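Local coordinates for carbon dioxide concentrating mechanism protein CcmK (Synechococcus elongatus, PDB 4OX6), which probably forms hexameric tiles of the carboxysome shell, the protein coat of the bacterial microcompartment used to concentrate carbon dioxide, at residues P29-A34 / F57-R62. Numbering follows the deposited sequence.
Sequences PPILAA and FAVNIR
I31 faces F57 and V59 where helix 28-39 lies over strand 56-63: the axes of the two short segments run nearly parallel, 15° apart, and come within 8.5 Å, with the CA atoms of I31 and F57 6.5 Å from each other. Within 29-34, I31 makes the contact. Its two branches part company. CG1 is roughly anti to the backbone N (chi1 -151°), and the bend at chi2 (63°) brings CD1 over the strand backbone. There I31 CD1 sits 3.3 Å from F57 O, a van der Waals touch on a carbonyl. I31 CD1 also lies 3.7 Å from V59 CG1. The other branch, I31 CG2, rests 3.9 Å from F57 CB. F57 thus offers I31 mainly the root of its side chain; the ring turns off, with I31 CG2 approaching it only obliquely, and packs edge-to-face with F28, while F57 also meets M50 of a neighbouring subunit. The side chains of I31 and V59 lie alongside each other, pointing opposite ways, and V59 CB is 4.0 Å from I31 CG1. Beyond I31, V59 also meets A35 and M38, further along the same helix. Cutting I31 back to alanine keeps CB near F57 but removes both branches, which would probably open a gap over the F57 carbonyl and take away V59 CG1's neighbour from this turn. Helix 28-39 is one of the helices packed on the antiparallel sheet of the BMC fold. Every touching residue is buried and no polar bond links the two segments, so the joint probably rests on close packing and the burial of apolar surface.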
loop_
_atom_site.group_PDB
_atom_site.type_symbol
_atom_site.label_atom_id
_atom_site.label_comp_id
_atom_site.label_asym_id
_atom_site.label_seq_id
_atom_site.Cartn_x
_atom_site.Cartn_y
_atom_site.Cartn_z
ATOM N N PRO A 29 -11.244 -12.835 4.527
ATOM C CA PRO A 29 -12.058 -13.905 5.113
ATOM C C PRO A 29 -11.309 -15.219 5.420
ATOM O O PRO A 29 -11.530 -15.764 6.518
ATOM C CB PRO A 29 -13.172 -14.100 4.072
ATOM C CG PRO A 29 -13.303 -12.748 3.433
ATOM C CD PRO A 29 -11.886 -12.229 3.341
ATOM N N PRO A 30 -10.398 -15.731 4.573
ATOM C CA PRO A 30 -9.649 -16.949 4.939
ATOM C C PRO A 30 -8.731 -16.741 6.145
ATOM O O PRO A 30 -8.479 -17.746 6.840
ATOM C CB PRO A 30 -8.894 -17.331 3.684
ATOM C CG PRO A 30 -8.946 -16.139 2.805
ATOM C CD PRO A 30 -10.151 -15.332 3.179
ATOM N N ILE A 31 -8.191 -15.540 6.406
ATOM C CA ILE A 31 -7.355 -15.397 7.576
ATOM C C ILE A 31 -8.178 -15.451 8.843
ATOM O O ILE A 31 -7.710 -15.920 9.867
ATOM C CB ILE A 31 -6.454 -14.141 7.487
ATOM C CG1 ILE A 31 -5.173 -14.376 8.286
ATOM C CG2 ILE A 31 -7.105 -12.850 7.934
ATOM C CD1 ILE A 31 -4.275 -15.502 7.782
ATOM N N LEU A 32 -9.410 -14.981 8.791
ATOM C CA LEU A 32 -10.277 -15.052 9.954
ATOM C C LEU A 32 -10.605 -16.530 10.210
ATOM O O LEU A 32 -10.615 -17.032 11.338
ATOM C CB LEU A 32 -11.587 -14.309 9.772
ATOM C CG LEU A 32 -11.461 -12.779 9.620
ATOM C CD1 LEU A 32 -12.864 -12.166 9.341
ATOM C CD2 LEU A 32 -10.884 -12.107 10.873
ATOM N N ALA A 33 -10.892 -17.270 9.122
ATOM C CA ALA A 33 -11.167 -18.721 9.203
ATOM C C ALA A 33 -9.986 -19.417 9.817
ATOM O O ALA A 33 -10.151 -20.262 10.713
ATOM C CB ALA A 33 -11.440 -19.286 7.829
ATOM N N ALA A 34 -8.793 -19.149 9.316
ATOM C CA ALA A 34 -7.602 -19.780 9.877
ATOM C C ALA A 34 -7.423 -19.467 11.345
ATOM O O ALA A 34 -7.121 -20.388 12.147
ATOM C CB ALA A 34 -6.373 -19.344 9.125
ATOM N N PHE A 57 -2.693 -11.566 4.026
ATOM C CA PHE A 57 -2.694 -11.312 5.470
ATOM C C PHE A 57 -2.046 -12.484 6.182
ATOM O O PHE A 57 -2.296 -13.650 5.820
ATOM C CB PHE A 57 -4.151 -11.244 5.977
ATOM C CG PHE A 57 -4.915 -10.056 5.452
ATOM C CD1 PHE A 57 -5.603 -10.114 4.267
ATOM C CD2 PHE A 57 -4.941 -8.882 6.186
ATOM C CE1 PHE A 57 -6.257 -9.006 3.760
ATOM C CE2 PHE A 57 -5.619 -7.757 5.711
ATOM C CZ PHE A 57 -6.262 -7.825 4.506
ATOM N N ALA A 58 -1.239 -12.207 7.212
ATOM C CA ALA A 58 -0.675 -13.277 8.025
ATOM C C ALA A 58 -1.211 -13.180 9.429
ATOM O O ALA A 58 -1.393 -12.089 9.977
ATOM C CB ALA A 58 0.843 -13.202 8.033
ATOM N N VAL A 59 -1.467 -14.329 10.051
ATOM C CA VAL A 59 -1.851 -14.393 11.473
ATOM C C VAL A 59 -0.714 -15.073 12.231
ATOM O O VAL A 59 -0.138 -16.049 11.750
ATOM C CB VAL A 59 -3.185 -15.145 11.691
ATOM C CG1 VAL A 59 -3.198 -16.581 11.197
ATOM C CG2 VAL A 59 -3.613 -15.077 13.170
ATOM N N ASN A 60 -0.423 -14.568 13.410
ATOM C CA ASN A 60 0.685 -15.032 14.256
ATOM C C ASN A 60 0.135 -15.562 15.554
ATOM O O ASN A 60 -0.690 -14.905 16.240
ATOM C CB ASN A 60 1.601 -13.852 14.519
ATOM C CG ASN A 60 2.147 -13.285 13.223
ATOM O OD1 ASN A 60 2.733 -14.021 12.429
ATOM N ND2 ASN A 60 1.936 -11.997 13.000
ATOM N N ILE A 61 0.499 -16.799 15.878
ATOM C CA ILE A 61 0.086 -17.471 17.099
ATOM C C ILE A 61 1.309 -17.869 17.925
ATOM O O ILE A 61 2.418 -18.130 17.392
ATOM C CB ILE A 61 -0.808 -18.673 16.799
ATOM C CG1 ILE A 61 -0.069 -19.808 16.077
ATOM C CG2 ILE A 61 -2.062 -18.258 16.046
ATOM C CD1 ILE A 61 -0.864 -21.119 16.063
ATOM N N ARG A 62 1.090 -18.012 19.222
ATOM C CA ARG A 62 2.141 -18.438 20.140
ATOM C C ARG A 62 1.643 -19.559 21.031
ATOM O O ARG A 62 0.492 -19.554 21.452
ATOM C CB ARG A 62 2.618 -17.310 21.044
ATOM C CG ARG A 62 3.094 -16.053 20.351
ATOM C CD ARG A 62 4.347 -16.233 19.454
ATOM N NE ARG A 62 5.553 -16.624 20.158
ATOM C CZ ARG A 62 6.351 -15.800 20.812
ATOM N NH1 ARG A 62 6.183 -14.512 20.779
ATOM N NH2 ARG A 62 7.426 -16.281 21.421
#